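PDB 2PP0: L-talarate/galactarate dehydratase from Salmonella typhimurium, which dehydrates both L-talarate and galactarate to 5-keto-4-deoxy-D-glucarate with the help of magnesium, and also epimerizes L-talarate to galactarate. Local coordinates for residues Phe221-Asp226 with Phe246-Ile251. Numbering follows the deposited sequence.
Sequences FPLMVD and FNLIWI
In the enolase-superfamily barrel, strand 223-226 and the run into its parallel neighbour 251-252, each leading to a magnesium ligand, are joined where Leu-223 and Val-225 meet Ile-249 and Trp-250. Ile-249 N gives its hydrogen to Leu-223 O at 2.8 Å and nearly straight (165°), while Val-225 N reaches Trp-250 O over a longer 3.3 Å. Leu-223 O also receives a CA-H...O contact from Leu-248. Just before this pairing begins, a water takes the N-H of Leu-223 and donates to Asn-247 O, extending the link between the backbones. The connection from 223-226 through helix 233-243 to 251-252 is a beta-alpha-beta crossover, the repeating step of a TIM-type barrel, and Val-225 bridges Ile-251 in parallel register. At the C-terminal end of strand 223-226, Asp-226 binds magnesium and forms a salt bridge with the catalytic Lys-197; Glu-252, directly after 246-251, is a second ligand of the metal.

On the face carrying Val-225 and Ile-251, Leu-248 spreads its two methyls between neighbours: CD2 lies 3.6 Å from Leu-223 CG, and CD1 lies 3.7 Å from Val-225 CG2, where the two side chains cross at about a right angle. Helix 203-217 packs against Leu-223 and Val-225 here. Met-224 and Trp-250 meet on the other face. Met-224 CB sits over the five-membered ring of the indole, 3.9 Å from its centroid, in a CH-pi contact. Because chi1 (39°) sets CG between the backbone N and the carbonyl carbon and the chain bends again beyond it, SD stands almost on the normal of the six-membered ring, 4.9 Å from its centroid, on the same face of the indole as CB, a Met-aromatic contact. Beside the sulfur, Ile-249 CG1 also packs on Pro-222 CB at 3.8 Å, with Trp-346 touching both residues.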
loop_
_atom_site.group_PDB
_atom_site.type_symbol
_atom_site.label_atom_id
_atom_site.label_comp_id
_atom_site.label_asym_id
_atom_site.label_seq_id
_atom_site.Cartn_x
_atom_site.Cartn_y
_atom_site.Cartn_z
ATOM N N PHE B 221 -17.985 -26.240 -14.901
ATOM C CA PHE B 221 -16.563 -26.055 -14.644
ATOM C C PHE B 221 -15.988 -24.791 -15.276
ATOM O O PHE B 221 -16.207 -24.520 -16.458
ATOM C CB PHE B 221 -15.762 -27.259 -15.133
ATOM C CG PHE B 221 -14.476 -27.460 -14.387
ATOM C CD1 PHE B 221 -14.477 -28.046 -13.124
ATOM C CD2 PHE B 221 -13.268 -27.035 -14.927
ATOM C CE1 PHE B 221 -13.293 -28.206 -12.407
ATOM C CE2 PHE B 221 -12.075 -27.190 -14.219
ATOM C CZ PHE B 221 -12.087 -27.777 -12.957
ATOM N N PRO B 222 -15.237 -24.002 -14.492
ATOM C CA PRO B 222 -14.639 -22.767 -15.007
ATOM C C PRO B 222 -13.744 -23.003 -16.223
ATOM O O PRO B 222 -12.771 -23.757 -16.157
ATOM C CB PRO B 222 -13.862 -22.239 -13.805
ATOM C CG PRO B 222 -14.707 -22.685 -12.650
ATOM C CD PRO B 222 -15.009 -24.120 -13.040
ATOM N N LEU B 223 -14.089 -22.356 -17.334
ATOM C CA LEU B 223 -13.320 -22.467 -18.570
ATOM C C LEU B 223 -12.994 -21.069 -19.094
ATOM O O LEU B 223 -13.831 -20.171 -19.060
ATOM C CB LEU B 223 -14.112 -23.247 -19.621
ATOM C CG LEU B 223 -13.471 -23.406 -21.004
ATOM C CD1 LEU B 223 -12.103 -24.067 -20.892
ATOM C CD2 LEU B 223 -14.390 -24.239 -21.870
ATOM N N MET B 224 -11.767 -20.890 -19.568
ATOM C CA MET B 224 -11.344 -19.598 -20.085
ATOM C C MET B 224 -10.451 -19.794 -21.305
ATOM O O MET B 224 -9.938 -20.890 -21.528
ATOM C CB MET B 224 -10.606 -18.804 -18.987
ATOM C CG MET B 224 -9.686 -19.630 -18.074
ATOM S SD MET B 224 -10.408 -20.161 -16.473
ATOM C CE MET B 224 -10.816 -21.684 -16.790
ATOM N N VAL B 225 -10.288 -18.746 -22.111
ATOM C CA VAL B 225 -9.429 -18.846 -23.290
ATOM C C VAL B 225 -8.445 -17.690 -23.346
ATOM O O VAL B 225 -8.652 -16.652 -22.709
ATOM C CB VAL B 225 -10.244 -18.895 -24.609
ATOM C CG1 VAL B 225 -11.195 -20.080 -24.578
ATOM C CG2 VAL B 225 -11.006 -17.598 -24.817
ATOM N N ASP B 226 -7.380 -17.882 -24.121
ATOM C CA ASP B 226 -6.313 -16.896 -24.268
ATOM C C ASP B 226 -5.832 -16.850 -25.728
ATOM O O ASP B 226 -5.330 -17.847 -26.248
ATOM C CB ASP B 226 -5.161 -17.293 -23.336
ATOM C CG ASP B 226 -4.003 -16.323 -23.374
ATOM O OD1 ASP B 226 -4.076 -15.321 -24.113
ATOM O OD2 ASP B 226 -3.013 -16.570 -22.655
ATOM N N PHE B 246 -20.292 -20.447 -24.523
ATOM C CA PHE B 246 -19.493 -21.301 -23.650
ATOM C C PHE B 246 -19.436 -20.810 -22.198
ATOM O O PHE B 246 -18.879 -21.488 -21.331
ATOM C CB PHE B 246 -18.076 -21.439 -24.216
ATOM C CG PHE B 246 -18.029 -22.043 -25.598
ATOM C CD1 PHE B 246 -18.417 -23.363 -25.812
ATOM C CD2 PHE B 246 -17.599 -21.288 -26.688
ATOM C CE1 PHE B 246 -18.379 -23.924 -27.090
ATOM C CE2 PHE B 246 -17.555 -21.836 -27.971
ATOM C CZ PHE B 246 -17.946 -23.157 -28.175
ATOM N N ASN B 247 -20.017 -19.642 -21.935
ATOM C CA ASN B 247 -20.039 -19.065 -20.590
ATOM C C ASN B 247 -18.653 -18.996 -19.950
ATOM O O ASN B 247 -18.492 -19.246 -18.756
ATOM C CB ASN B 247 -20.978 -19.873 -19.690
ATOM C CG ASN B 247 -22.435 -19.765 -20.114
ATOM O OD1 ASN B 247 -23.272 -20.576 -19.710
ATOM N ND2 ASN B 247 -22.746 -18.756 -20.923
ATOM N N LEU B 248 -17.658 -18.638 -20.751
ATOM C CA LEU B 248 -16.280 -18.537 -20.288
ATOM C C LEU B 248 -16.092 -17.569 -19.122
ATOM O O LEU B 248 -16.833 -16.594 -18.981
ATOM C CB LEU B 248 -15.384 -18.092 -21.447
ATOM C CG LEU B 248 -15.366 -18.985 -22.686
ATOM C CD1 LEU B 248 -14.533 -18.330 -23.783
ATOM C CD2 LEU B 248 -14.801 -20.345 -22.322
ATOM N N ILE B 249 -15.092 -17.844 -18.290
ATOM C CA ILE B 249 -14.783 -16.971 -17.163
ATOM C C ILE B 249 -14.223 -15.677 -17.747
ATOM O O ILE B 249 -14.465 -14.591 -17.219
ATOM C CB ILE B 249 -13.730 -17.604 -16.218
ATOM C CG1 ILE B 249 -14.293 -18.885 -15.595
ATOM C CG2 ILE B 249 -13.342 -16.606 -15.128
ATOM C CD1 ILE B 249 -15.592 -18.666 -14.809
ATOM N N TRP B 250 -13.467 -15.801 -18.840
ATOM C CA TRP B 250 -12.906 -14.633 -19.513
ATOM C C TRP B 250 -12.255 -14.961 -20.857
ATOM O O TRP B 250 -12.004 -16.122 -21.174
ATOM C CB TRP B 250 -11.878 -13.924 -18.609
ATOM C CG TRP B 250 -10.538 -14.624 -18.440
ATOM C CD1 TRP B 250 -9.660 -14.992 -19.432
ATOM C CD2 TRP B 250 -9.914 -14.993 -17.203
ATOM N NE1 TRP B 250 -8.534 -15.560 -18.885
ATOM C CE2 TRP B 250 -8.663 -15.576 -17.521
ATOM C CE3 TRP B 250 -10.289 -14.889 -15.855
ATOM C CZ2 TRP B 250 -7.785 -16.053 -16.539
ATOM C CZ3 TRP B 250 -9.414 -15.366 -14.876
ATOM C CH2 TRP B 250 -8.177 -15.940 -15.228
ATOM N N ILE B 251 -12.014 -13.922 -21.649
ATOM C CA ILE B 251 -11.331 -14.050 -22.940
ATOM C C ILE B 251 -10.088 -13.195 -22.731
ATOM O O ILE B 251 -10.178 -11.981 -22.574
ATOM C CB ILE B 251 -12.164 -13.472 -24.105
ATOM C CG1 ILE B 251 -13.434 -14.308 -24.298
ATOM C CG2 ILE B 251 -11.338 -13.480 -25.391
ATOM C CD1 ILE B 251 -14.438 -13.689 -25.256
HETATM O O HOH W 1 -16.591 -21.393 -17.273
#